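Local coordinates for protein putative acyl-CoA thioester hydrolase YbhC (Escherichia coli K-12, PDB 3GRH) that is a putative thioesterase, an outer membrane lipoprotein of the pectinesterase family that neither binds pectin nor shows pectinesterase activity, at residues S27-P32 / Y407-V412; R103-Q108 / A125-I130; E276-I281 / N299-Q304. All coordinates share one frame; numbering follows the deposited sequence.

Followed from the N terminus, the chain opens contact 1 at Ser27-Pro32 and closes it only at Tyr407-Val412, some 375 residues later, so that nearly the whole right-handed beta-helix lies inside this loop. Contacts 2 and 3 are both nested in it and follow one another in series. Contact 2 joins the entry of strand 108-112 to that of strand 130-134, near the N-terminal end of the helix, whereas contact 1 ties the N-terminal arm to the last strand, 403-407; their centres lie about 43 Å apart. Contact 3 opens after contact 2 closes, its centre about 25 Å from that of contact 1, and links two successive loops beside the predicted nucleophile Asp280.

Contact 1: S27-P32 / Y407-V412; sequences SDQTAP and YNNRGV
Ser27 and Gln29 reach from the N-terminal arm to the backbone just beyond strand 403-407, and they do so with one short and one long polar side chain separated by one residue. The hydroxyl of Ser27 donates to Asn409 O at an OG to O distance of 2.6 Å, approaching 20° out of the carbonyl plane. The same OG accepts from Gln29 N (3.1 Å), an ST turn, which holds the hydroxyl in place for Asn409 O. Serine suits the place because its single oxygen both donates and accepts, and its short side chain lets CB lie 3.2 Å from Asn408 OD1.

The Gln29 side chain can be followed outward from CB. CB leads to CG, set anti to the carbonyl carbon (chi1 -64°), and CG passes 3.9 Å from Asn409 O. CD comes next, 3.8 Å from Asn409 CB, and from it OE1 turns to the backbone and accepts a hydrogen bond from Asn409 N at 3.0 Å. That donor stands well above the amide plane of Gln29, 49° out of it. The other branch, NE2, is held by Glu406 and by the carbonyl of Ser414, so both ends of the amide are engaged and its rotation is fixed.

In the right-handed parallel beta-helix of this family, strand 403-407 is the outermost strand on its side of the sheet, and these bonds lay the N-terminal arm across the loop that leaves it. Water extends the seam: one molecule bridges Asp28 N and Asn409 O, another Gln29 O and Asn408 N, the latter accepting from Asn408 N at 2.8 Å. Asn408 turns its ND2 to Asp356, which leaves OD1 beside Ser27.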
ATOM      1  N   SER A  27       7.596  18.266  19.079  1.00 27.76           N
ATOM      2  CA  SER A  27       8.194  17.964  17.795  1.00 25.76           C
ATOM      3  C   SER A  27       8.932  19.231  17.500  1.00 25.76           C
ATOM      4  O   SER A  27       8.473  20.350  17.852  1.00 26.99           O
ATOM      5  CB  SER A  27       7.084  17.718  16.758  1.00 24.73           C
ATOM      6  OG  SER A  27       7.563  17.747  15.415  1.00 19.32           O
ATOM      7  N   ASP A  28      10.096  19.114  16.891  1.00 24.84           N
ATOM      8  CA  ASP A  28      10.748  20.344  16.503  1.00 24.44           C
ATOM      9  C   ASP A  28      10.347  20.809  15.128  1.00 22.91           C
ATOM     10  O   ASP A  28      10.963  21.751  14.610  1.00 24.08           O
ATOM     11  CB  ASP A  28      12.275  20.242  16.619  1.00 27.10           C
ATOM     12  CG  ASP A  28      12.917  21.557  17.075  1.00 30.65           C
ATOM     13  OD1 ASP A  28      12.926  22.547  16.288  1.00 40.01           O
ATOM     14  OD2 ASP A  28      13.427  21.599  18.218  1.00 38.91           O
ATOM     15  N   GLN A  29       9.342  20.174  14.503  1.00 20.68           N
ATOM     16  CA  GLN A  29       8.933  20.540  13.167  1.00 18.88           C
ATOM     17  C   GLN A  29       7.940  21.703  13.232  1.00 18.74           C
ATOM     18  O   GLN A  29       6.902  21.615  13.894  1.00 19.66           O
ATOM     19  CB  GLN A  29       8.265  19.342  12.469  1.00 17.35           C
ATOM     20  CG  GLN A  29       9.156  18.179  12.252  1.00 17.62           C
ATOM     21  CD  GLN A  29       8.585  17.208  11.259  1.00 16.45           C
ATOM     22  OE1 GLN A  29       7.382  16.912  11.320  1.00 14.60           O
ATOM     23  NE2 GLN A  29       9.435  16.632  10.402  1.00 13.13           N
ATOM     24  N   THR A  30       8.310  22.810  12.599  1.00 19.14           N
ATOM     25  CA  THR A  30       7.547  24.080  12.722  1.00 18.45           C
ATOM     26  C   THR A  30       7.162  24.535  11.336  1.00 17.29           C
ATOM     27  O   THR A  30       8.006  24.512  10.439  1.00 16.45           O
ATOM     28  CB  THR A  30       8.277  25.192  13.537  1.00 20.44           C
ATOM     29  OG1 THR A  30       8.954  26.107  12.678  1.00 25.50           O
ATOM     30  CG2 THR A  30       9.270  24.634  14.589  1.00 21.45           C
ATOM     31  N   ALA A  31       5.872  24.835  11.162  1.00 15.33           N
ATOM     32  CA  ALA A  31       5.326  25.319   9.913  1.00 14.26           C
ATOM     33  C   ALA A  31       5.892  26.728   9.597  1.00 12.28           C
ATOM     34  O   ALA A  31       6.068  27.560  10.487  1.00 10.72           O
ATOM     35  CB  ALA A  31       3.836  25.366   9.970  1.00 14.95           C
ATOM     36  N   PRO A  32       6.107  27.040   8.309  1.00 13.30           N
ATOM     37  CA  PRO A  32       5.737  26.260   7.147  1.00 13.30           C
ATOM     38  C   PRO A  32       6.746  25.285   6.625  1.00 14.36           C
ATOM     39  O   PRO A  32       6.449  24.646   5.603  1.00 13.67           O
ATOM     40  CB  PRO A  32       5.505  27.340   6.125  1.00 13.55           C
ATOM     41  CG  PRO A  32       6.574  28.297   6.427  1.00 13.45           C
ATOM     42  CD  PRO A  32       6.683  28.332   7.917  1.00 15.09           C
ATOM     43  N   TYR A 407       3.674  16.715   9.512  1.00  9.68           N
ATOM     44  CA  TYR A 407       3.153  17.408  10.701  1.00  8.77           C
ATOM     45  C   TYR A 407       3.464  16.679  12.006  1.00  9.89           C
ATOM     46  O   TYR A 407       3.189  15.485  12.131  1.00 10.13           O
ATOM     47  CB  TYR A 407       1.646  17.557  10.590  1.00 10.90           C
ATOM     48  CG  TYR A 407       0.986  18.228  11.761  1.00 10.66           C
ATOM     49  CD1 TYR A 407       1.182  19.556  12.010  1.00  9.84           C
ATOM     50  CD2 TYR A 407       0.125  17.511  12.600  1.00  9.63           C
ATOM     51  CE1 TYR A 407       0.563  20.179  13.049  1.00 10.82           C
ATOM     52  CE2 TYR A 407      -0.450  18.122  13.674  1.00 10.37           C
ATOM     53  CZ  TYR A 407      -0.258  19.466  13.857  1.00 11.95           C
ATOM     54  OH  TYR A 407      -0.869  20.069  14.935  1.00 15.25           O
ATOM     55  N   ASN A 408       4.149  17.369  12.930  1.00  9.84           N
ATOM     56  CA  ASN A 408       4.324  16.811  14.294  1.00 10.29           C
ATOM     57  C   ASN A 408       5.062  15.453  14.357  1.00 10.50           C
ATOM     58  O   ASN A 408       4.736  14.575  15.154  1.00 12.55           O
ATOM     59  CB  ASN A 408       2.963  16.690  14.965  1.00 11.37           C
ATOM     60  CG  ASN A 408       3.083  16.619  16.454  1.00 15.40           C
ATOM     61  OD1 ASN A 408       3.911  17.312  17.056  1.00 17.41           O
ATOM     62  ND2 ASN A 408       2.283  15.757  17.090  1.00 18.65           N
ATOM     63  N   ASN A 409       6.103  15.324  13.550  1.00 10.42           N
ATOM     64  CA  ASN A 409       6.907  14.095  13.594  1.00 10.46           C
ATOM     65  C   ASN A 409       8.048  14.266  14.564  1.00 11.16           C
ATOM     66  O   ASN A 409       8.425  15.394  14.915  1.00 12.46           O
ATOM     67  CB  ASN A 409       7.382  13.691  12.228  1.00 11.89           C
ATOM     68  CG  ASN A 409       6.246  13.424  11.254  1.00 12.75           C
ATOM     69  OD1 ASN A 409       6.302  13.819  10.059  1.00 18.90           O
ATOM     70  ND2 ASN A 409       5.283  12.683  11.675  1.00  8.69           N
ATOM     71  N   ARG A 410       8.611  13.137  14.963  1.00 11.13           N
ATOM     72  CA  ARG A 410       9.678  13.078  15.953  1.00 12.86           C
ATOM     73  C   ARG A 410      10.725  12.081  15.501  1.00 12.71           C
ATOM     74  O   ARG A 410      10.603  11.451  14.470  1.00 15.41           O
ATOM     75  CB  ARG A 410       9.111  12.686  17.292  1.00 12.99           C
ATOM     76  CG  ARG A 410       8.555  11.317  17.371  1.00 14.65           C
ATOM     77  CD  ARG A 410       7.744  11.122  18.635  1.00 16.20           C
ATOM     78  NE  ARG A 410       7.368   9.731  18.813  1.00 18.84           N
ATOM     79  CZ  ARG A 410       6.296   9.208  18.233  1.00 20.13           C
ATOM     80  NH1 ARG A 410       5.478   9.971  17.547  1.00 25.22           N
ATOM     81  NH2 ARG A 410       6.036   7.927  18.366  1.00 21.25           N
ATOM     82  N   GLY A 411      11.794  11.970  16.275  1.00 15.65           N
ATOM     83  CA  GLY A 411      12.889  11.123  15.835  1.00 15.52           C
ATOM     84  C   GLY A 411      14.009  11.922  15.209  1.00 15.24           C
ATOM     85  O   GLY A 411      13.833  13.053  14.779  1.00 16.04           O
ATOM     86  N   VAL A 412      15.192  11.339  15.176  1.00 16.73           N
ATOM     87  CA  VAL A 412      16.355  12.005  14.607  1.00 16.17           C
ATOM     88  C   VAL A 412      16.105  12.419  13.155  1.00 15.20           C
ATOM     89  O   VAL A 412      16.623  13.425  12.694  1.00 15.44           O
ATOM     90  CB  VAL A 412      17.597  11.087  14.650  1.00 17.53           C
ATOM     91  CG1 VAL A 412      18.779  11.834  14.148  1.00 20.38           C
ATOM     92  CG2 VAL A 412      17.837  10.555  16.061  1.00 18.36           C
TER
HETATM   93  O   HOH W   1      10.979  16.494  16.209  1.00 35.29           O
HETATM   94  O   HOH W   2       4.626  20.130  13.430  1.00 16.89           O

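Contact 2: R103-Q108 / A125-I130; sequences RTNKRQ and AAPGGI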
ATOM      1  N   ARG A 103     -21.627 -16.832  -4.596  1.00 18.87           N
ATOM      2  CA  ARG A 103     -22.347 -15.631  -5.049  1.00 19.05           C
ATOM      3  C   ARG A 103     -23.164 -15.012  -3.968  1.00 18.83           C
ATOM      4  O   ARG A 103     -24.294 -14.588  -4.192  1.00 20.47           O
ATOM      5  CB  ARG A 103     -23.201 -15.898  -6.280  1.00 20.65           C
ATOM      6  CG  ARG A 103     -22.563 -16.836  -7.220  1.00 23.65           C
ATOM      7  CD  ARG A 103     -21.433 -16.256  -7.993  1.00 28.90           C
ATOM      8  NE  ARG A 103     -20.808 -17.320  -8.789  1.00 32.10           N
ATOM      9  CZ  ARG A 103     -19.650 -17.221  -9.437  1.00 30.82           C
ATOM     10  NH1 ARG A 103     -18.969 -16.086  -9.441  1.00 29.00           N
ATOM     11  NH2 ARG A 103     -19.174 -18.278 -10.101  1.00 30.77           N
ATOM     12  N   THR A 104     -22.575 -14.932  -2.789  1.00 18.34           N
ATOM     13  CA  THR A 104     -23.285 -14.409  -1.636  1.00 18.37           C
ATOM     14  C   THR A 104     -22.850 -12.998  -1.243  1.00 16.89           C
ATOM     15  O   THR A 104     -21.719 -12.617  -1.487  1.00 17.05           O
ATOM     16  CB  THR A 104     -23.077 -15.288  -0.390  1.00 19.53           C
ATOM     17  OG1 THR A 104     -23.899 -14.789   0.695  1.00 20.50           O
ATOM     18  CG2 THR A 104     -21.643 -15.381   0.016  1.00 20.84           C
ATOM     19  N   ASN A 105     -23.776 -12.270  -0.641  1.00 17.37           N
ATOM     20  CA  ASN A 105     -23.545 -10.907  -0.095  1.00 18.09           C
ATOM     21  C   ASN A 105     -22.933 -10.949   1.302  1.00 17.70           C
ATOM     22  O   ASN A 105     -22.373  -9.926   1.806  1.00 17.36           O
ATOM     23  CB  ASN A 105     -24.884 -10.139   0.033  1.00 21.13           C
ATOM     24  CG  ASN A 105     -25.486  -9.768  -1.285  1.00 26.45           C
ATOM     25  OD1 ASN A 105     -24.798  -9.660  -2.303  1.00 32.90           O
ATOM     26  ND2 ASN A 105     -26.803  -9.546  -1.279  1.00 32.00           N
ATOM     27  N   LYS A 106     -22.975 -12.116   1.925  1.00 15.91           N
ATOM     28  CA  LYS A 106     -22.454 -12.268   3.256  1.00 17.14           C
ATOM     29  C   LYS A 106     -20.958 -12.415   3.215  1.00 14.93           C
ATOM     30  O   LYS A 106     -20.389 -13.036   2.320  1.00 14.84           O
ATOM     31  CB  LYS A 106     -23.086 -13.458   3.967  1.00 17.41           C
ATOM     32  CG  LYS A 106     -24.336 -13.062   4.754  1.00 22.22           C
ATOM     33  CD  LYS A 106     -24.788 -14.150   5.778  1.00 23.64           C
ATOM     34  CE  LYS A 106     -23.589 -14.798   6.576  1.00 27.71           C
ATOM     35  NZ  LYS A 106     -23.325 -13.997   7.856  1.00 28.05           N
ATOM     36  N   ARG A 107     -20.320 -11.844   4.230  1.00 13.83           N
ATOM     37  CA  ARG A 107     -18.867 -11.980   4.369  1.00 13.01           C
ATOM     38  C   ARG A 107     -18.449 -13.419   4.640  1.00 12.57           C
ATOM     39  O   ARG A 107     -19.115 -14.142   5.453  1.00 13.17           O
ATOM     40  CB  ARG A 107     -18.361 -11.103   5.525  1.00 11.88           C
ATOM     41  CG  ARG A 107     -16.961 -11.220   5.757  1.00 13.62           C
ATOM     42  CD  ARG A 107     -16.396 -10.190   6.733  1.00 13.41           C
ATOM     43  NE  ARG A 107     -16.466  -8.868   6.167  1.00 14.06           N
ATOM     44  CZ  ARG A 107     -15.619  -8.397   5.233  1.00 12.73           C
ATOM     45  NH1 ARG A 107     -14.642  -9.131   4.760  1.00 10.96           N
ATOM     46  NH2 ARG A 107     -15.842  -7.219   4.723  1.00 13.21           N
ATOM     47  N   GLN A 108     -17.377 -13.872   3.967  1.00 12.98           N
ATOM     48  CA  GLN A 108     -16.829 -15.202   4.171  1.00 12.90           C
ATOM     49  C   GLN A 108     -15.469 -15.140   4.719  1.00 11.79           C
ATOM     50  O   GLN A 108     -14.733 -14.229   4.369  1.00 12.23           O
ATOM     51  CB  GLN A 108     -16.815 -15.977   2.896  1.00 13.56           C
ATOM     52  CG  GLN A 108     -18.178 -16.060   2.402  1.00 18.11           C
ATOM     53  CD  GLN A 108     -18.275 -16.846   1.217  1.00 22.60           C
ATOM     54  OE1 GLN A 108     -18.359 -18.068   1.288  1.00 24.27           O
ATOM     55  NE2 GLN A 108     -18.333 -16.176   0.092  1.00 22.93           N
ATOM     56  N   ALA A 125     -13.437  -9.119  -7.672  1.00  9.59           N
ATOM     57  CA  ALA A 125     -14.616  -8.352  -7.288  1.00 10.85           C
ATOM     58  C   ALA A 125     -15.790  -9.330  -7.135  1.00 12.95           C
ATOM     59  O   ALA A 125     -15.952 -10.288  -7.900  1.00 14.83           O
ATOM     60  CB  ALA A 125     -14.891  -7.276  -8.326  1.00 11.47           C
ATOM     61  N   ALA A 126     -16.576  -9.098  -6.079  1.00 12.77           N
ATOM     62  CA  ALA A 126     -17.668  -9.986  -5.726  1.00 13.97           C
ATOM     63  C   ALA A 126     -18.624  -9.166  -4.906  1.00 15.42           C
ATOM     64  O   ALA A 126     -18.229  -8.200  -4.326  1.00 16.16           O
ATOM     65  CB  ALA A 126     -17.141 -11.106  -4.880  1.00 14.96           C
ATOM     66  N   PRO A 127     -19.866  -9.592  -4.843  1.00 16.45           N
ATOM     67  CA  PRO A 127     -20.863  -8.938  -4.010  1.00 16.47           C
ATOM     68  C   PRO A 127     -20.617  -8.958  -2.521  1.00 16.29           C
ATOM     69  O   PRO A 127     -21.167  -8.070  -1.802  1.00 19.47           O
ATOM     70  CB  PRO A 127     -22.111  -9.750  -4.287  1.00 16.11           C
ATOM     71  CG  PRO A 127     -21.679 -11.019  -4.897  1.00 18.34           C
ATOM     72  CD  PRO A 127     -20.459 -10.669  -5.655  1.00 17.22           C
ATOM     73  N   GLY A 128     -19.933  -9.983  -2.034  1.00 13.88           N
ATOM     74  CA  GLY A 128     -19.604 -10.102  -0.643  1.00 13.38           C
ATOM     75  C   GLY A 128     -18.094  -9.945  -0.383  1.00 12.01           C
ATOM     76  O   GLY A 128     -17.242 -10.210  -1.290  1.00 14.38           O
ATOM     77  N   GLY A 129     -17.800  -9.515   0.844  1.00 12.90           N
ATOM     78  CA  GLY A 129     -16.414  -9.395   1.335  1.00 11.73           C
ATOM     79  C   GLY A 129     -15.770 -10.726   1.685  1.00 11.69           C
ATOM     80  O   GLY A 129     -16.404 -11.666   2.057  1.00 11.92           O
ATOM     81  N   ILE A 130     -14.469 -10.801   1.464  1.00  8.98           N
ATOM     82  CA  ILE A 130     -13.690 -11.936   1.870  1.00 10.49           C
ATOM     83  C   ILE A 130     -12.731 -11.526   2.975  1.00  9.88           C
ATOM     84  O   ILE A 130     -12.050 -10.501   2.833  1.00 10.27           O
ATOM     85  CB  ILE A 130     -12.851 -12.451   0.714  1.00 13.02           C
ATOM     86  CG1 ILE A 130     -13.760 -12.937  -0.397  1.00 16.71           C
ATOM     87  CG2 ILE A 130     -11.966 -13.648   1.188  1.00 13.35           C
ATOM     88  CD1 ILE A 130     -14.426 -14.209  -0.075  1.00 19.43           C
TER
HETATM   89  O   HOH W   3     -19.941  -8.946   2.660  1.00 27.26           O
HETATM   90  O   HOH W   4     -18.428 -13.117   0.499  1.00 21.12           O
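Gln108 and Ile130 pair as a parallel beta bridge with their CA atoms 5.1 Å apart, and the bridge is entered through the bond from Gln108 N to Gly129 O (3.1 Å), nearly straight at 165°. Upstream the two chains run close, Asn105 and Gly128 having CA atoms only 4.1 Å apart. Glycine is needed there, because a CB on Gly128 would collide with the carbonyl oxygens of Thr104 and Lys106. At Gly129 a CB would run into Arg107 NH2 as that side chain now lies, its guanidinium having one face over Gly129 CA.

Arg107 starts out with CG anti to its backbone nitrogen (chi1 178°) and bends at chi3, which curls the chain back over the neighbouring segment. Ile130 O then lies at the edge of the guanidinium, in its plane, 3.5 Å from Arg107 NH1. The hydrogen bonds of this group go to Thr131 OG1 from NH1 and to Gly202 O from NH2, so a long, multiply donating side chain spans successive turns. Farther back along the segment, Pro127 CG and CB lie against Thr104 O, and CB meets Asn105 OD1 at 3.3 Å, with the two side chains crossing at about a right angle. Thr104 OG1 accepts from Lys106 N, an ST turn that shapes this bend.

Two waters bridge the segments: one joins Asn105 O and Gly129 N, another Lys106 O, Gly129 O and Gln108 NE2, which also reaches Ala99 O in helix 92-100. Such stacking of neighbouring coils in register, each strand starting beside the next, is typical of the parallel beta-helix of pectinesterases.

Contact 3: E276-I281 / N299-Q304; sequences EGDVDI and NSRTQQ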
ATOM      1  N   GLU A 276       8.075  -3.618   4.248  1.00  6.51           N
ATOM      2  CA  GLU A 276       9.542  -3.551   3.996  1.00  8.33           C
ATOM      3  C   GLU A 276       9.758  -3.437   2.493  1.00  8.00           C
ATOM      4  O   GLU A 276       9.061  -4.053   1.699  1.00  8.93           O
ATOM      5  CB  GLU A 276      10.155  -4.853   4.485  1.00 10.05           C
ATOM      6  CG  GLU A 276      11.635  -4.989   4.368  1.00 12.36           C
ATOM      7  CD  GLU A 276      12.127  -6.224   5.075  1.00 16.18           C
ATOM      8  OE1 GLU A 276      12.049  -6.304   6.347  1.00 21.61           O
ATOM      9  OE2 GLU A 276      12.666  -7.126   4.361  1.00 20.99           O
ATOM     10  N   GLY A 277      10.726  -2.631   2.110  1.00  6.37           N
ATOM     11  CA  GLY A 277      11.155  -2.560   0.738  1.00  7.35           C
ATOM     12  C   GLY A 277      12.289  -1.592   0.585  1.00  6.69           C
ATOM     13  O   GLY A 277      12.952  -1.237   1.551  1.00  6.95           O
ATOM     14  N   ASP A 278      12.518  -1.186  -0.659  1.00  8.28           N
ATOM     15  CA  ASP A 278      13.507  -0.142  -0.921  1.00  9.17           C
ATOM     16  C   ASP A 278      12.991   1.034  -1.749  1.00  9.37           C
ATOM     17  O   ASP A 278      12.858   2.142  -1.244  1.00 10.12           O
ATOM     18  CB  ASP A 278      14.842  -0.722  -1.469  1.00 10.04           C
ATOM     19  CG  ASP A 278      14.687  -1.735  -2.590  1.00 12.55           C
ATOM     20  OD1 ASP A 278      13.841  -1.592  -3.510  1.00 13.07           O
ATOM     21  OD2 ASP A 278      15.551  -2.663  -2.614  1.00 10.93           O
ATOM     22  N   VAL A 279      12.681   0.792  -3.003  1.00  8.34           N
ATOM     23  CA  VAL A 279      12.257   1.824  -3.962  1.00  7.85           C
ATOM     24  C   VAL A 279      10.749   1.768  -4.137  1.00  9.21           C
ATOM     25  O   VAL A 279      10.164   0.789  -4.536  1.00  9.42           O
ATOM     26  CB  VAL A 279      12.939   1.571  -5.289  1.00  9.16           C
ATOM     27  CG1 VAL A 279      12.399   2.487  -6.408  1.00 11.02           C
ATOM     28  CG2 VAL A 279      14.444   1.761  -5.111  1.00 10.39           C
ATOM     29  N   ASP A 280      10.097   2.868  -3.802  1.00  9.05           N
ATOM     30  CA  ASP A 280       8.656   3.032  -3.934  1.00  9.89           C
ATOM     31  C   ASP A 280       7.924   1.933  -3.219  1.00  9.88           C
ATOM     32  O   ASP A 280       7.107   1.226  -3.837  1.00 11.19           O
ATOM     33  CB  ASP A 280       8.308   3.159  -5.420  1.00 12.49           C
ATOM     34  CG  ASP A 280       9.001   4.325  -6.115  1.00 12.91           C
ATOM     35  OD1 ASP A 280       9.456   5.295  -5.487  1.00 11.44           O
ATOM     36  OD2 ASP A 280       9.069   4.307  -7.406  1.00 16.12           O
ATOM     37  N   ILE A 281       8.140   1.848  -1.912  1.00  9.62           N
ATOM     38  CA  ILE A 281       7.651   0.761  -1.126  1.00  8.54           C
ATOM     39  C   ILE A 281       6.122   0.754  -1.136  1.00  9.33           C
ATOM     40  O   ILE A 281       5.521  -0.294  -1.166  1.00  9.64           O
ATOM     41  CB  ILE A 281       8.211   0.848   0.260  1.00  9.13           C
ATOM     42  CG1 ILE A 281       9.752   0.900   0.261  1.00  8.33           C
ATOM     43  CG2 ILE A 281       7.689  -0.294   1.129  1.00  9.87           C
ATOM     44  CD1 ILE A 281      10.261   1.143   1.658  1.00 11.70           C
ATOM     45  N   ASN A 299      18.640  -2.193   2.518  1.00 15.25           N
ATOM     46  CA  ASN A 299      19.636  -1.809   1.522  1.00 15.29           C
ATOM     47  C   ASN A 299      20.436  -3.009   0.989  1.00 15.85           C
ATOM     48  O   ASN A 299      21.543  -2.837   0.469  1.00 15.87           O
ATOM     49  CB  ASN A 299      20.581  -0.728   2.055  1.00 18.11           C
ATOM     50  CG  ASN A 299      21.486  -1.232   3.114  1.00 19.25           C
ATOM     51  OD1 ASN A 299      21.241  -2.283   3.727  1.00 24.67           O
ATOM     52  ND2 ASN A 299      22.532  -0.455   3.410  1.00 24.61           N
ATOM     53  N   SER A 300      19.810  -4.188   1.002  1.00 14.73           N
ATOM     54  CA  SER A 300      20.449  -5.416   0.530  1.00 15.81           C
ATOM     55  C   SER A 300      20.451  -5.536  -1.005  1.00 16.50           C
ATOM     56  O   SER A 300      21.337  -6.224  -1.612  1.00 18.80           O
ATOM     57  CB  SER A 300      19.786  -6.634   1.154  1.00 16.74           C
ATOM     58  OG  SER A 300      18.398  -6.466   1.221  1.00 19.34           O
ATOM     59  N   ARG A 301      19.491  -4.902  -1.661  1.00 16.53           N
ATOM     60  CA  ARG A 301      19.420  -4.984  -3.115  1.00 16.50           C
ATOM     61  C   ARG A 301      20.036  -3.732  -3.741  1.00 18.55           C
ATOM     62  O   ARG A 301      20.764  -3.800  -4.739  1.00 16.97           O
ATOM     63  CB  ARG A 301      17.971  -5.154  -3.604  1.00 16.53           C
ATOM     64  CG  ARG A 301      17.846  -5.345  -5.075  1.00 17.05           C
ATOM     65  CD  ARG A 301      16.420  -5.260  -5.470  1.00 16.03           C
ATOM     66  NE  ARG A 301      15.835  -3.920  -5.296  1.00 14.01           N
ATOM     67  CZ  ARG A 301      15.652  -3.045  -6.275  1.00 16.67           C
ATOM     68  NH1 ARG A 301      16.077  -3.330  -7.513  1.00 12.98           N
ATOM     69  NH2 ARG A 301      15.066  -1.883  -6.042  1.00 13.56           N
ATOM     70  N   THR A 302      19.739  -2.583  -3.146  1.00 17.03           N
ATOM     71  CA  THR A 302      20.263  -1.298  -3.623  1.00 17.85           C
ATOM     72  C   THR A 302      20.712  -0.464  -2.459  1.00 17.52           C
ATOM     73  O   THR A 302      20.078  -0.448  -1.387  1.00 17.41           O
ATOM     74  CB  THR A 302      19.286  -0.525  -4.552  1.00 19.41           C
ATOM     75  OG1 THR A 302      19.861   0.747  -4.922  1.00 19.72           O
ATOM     76  CG2 THR A 302      17.972  -0.281  -3.931  1.00 20.01           C
ATOM     77  N   GLN A 303      21.866   0.169  -2.644  1.00 16.36           N
ATOM     78  CA  GLN A 303      22.369   1.065  -1.648  1.00 17.40           C
ATOM     79  C   GLN A 303      22.304   2.513  -2.113  1.00 18.63           C
ATOM     80  O   GLN A 303      22.739   3.437  -1.395  1.00 20.77           O
ATOM     81  CB  GLN A 303      23.813   0.678  -1.314  1.00 18.02           C
ATOM     82  CG  GLN A 303      23.890  -0.612  -0.584  1.00 22.05           C
ATOM     83  CD  GLN A 303      24.959  -0.594   0.489  1.00 31.35           C
ATOM     84  OE1 GLN A 303      26.037  -0.027   0.304  1.00 35.63           O
ATOM     85  NE2 GLN A 303      24.653  -1.208   1.634  1.00 36.78           N
ATOM     86  N   GLN A 304      21.810   2.737  -3.322  1.00 17.12           N
ATOM     87  CA  GLN A 304      21.892   4.079  -3.915  1.00 17.82           C
ATOM     88  C   GLN A 304      20.654   4.952  -3.716  1.00 14.70           C
ATOM     89  O   GLN A 304      20.716   6.176  -3.894  1.00 14.19           O
ATOM     90  CB  GLN A 304      22.156   4.020  -5.428  1.00 19.28           C
ATOM     91  CG  GLN A 304      21.393   2.976  -6.245  1.00 24.43           C
ATOM     92  CD  GLN A 304      21.986   2.791  -7.649  1.00 25.88           C
ATOM     93  OE1 GLN A 304      22.137   1.654  -8.139  1.00 36.20           O
ATOM     94  NE2 GLN A 304      22.356   3.911  -8.296  1.00 36.12           N
TER
HETATM   95  O   HOH W   5      17.556  -2.860  -1.015  1.00 19.60           O
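Asp278 meets Arg301 just after Glu276 and Gly277 end strand 274-277. The aspartate carboxylate is gripped side-on by two guanidinium nitrogens: NH2 of Arg301 donates to Asp278 OD1 at 2.8 Å, and NE of Arg301 to Asp278 OD2 at 3.0 Å. The two flat groups are not coplanar but turned 48° against each other. OD2 receives NE on its syn lone pair, whereas NH2 comes to OD1 from above the carboxylate plane. The anti lone pair of OD1 is taken by Val279 N at 2.7 Å, so this oxygen has two donors, and a water bridges OD2 to Arg301 N. Asp278 places CG between the backbone N and the carbonyl carbon (chi1 47°), which keeps the carboxylate close enough to its own chain to bind Val279 N. An asparagine here would probably cost Arg301 its counter-charge and set an NH2 group where OD2 now accepts from NE and the water.

Next in sequence, Val279 lays its CG2 at the edge of the guanidinium, 3.8 Å from Arg301 NH2, and 4.2 Å from Thr302 CG2; a branched aliphatic residue fills the side of the ion pair without competing for its protons. In the parallel beta-helix of pectinesterases the segments leave strands of successive turns, 274-277 and 294-297, and the salt bridge clasps them beside the presumed active site. Asp280, the presumed nucleophile, follows directly where the chain turns a corner, and its OD1 forms a salt bridge with Arg340, which probably binds substrate, as in relatives. Across from Asp278, Thr302 brings its methyl CG2 to 3.6 Å from Asp278 OD2, while its OG1 accepts from Gln304 N in an ST turn. The remaining guanidinium nitrogen, NH1, donates to the carbonyls of Asp219 and Gly221.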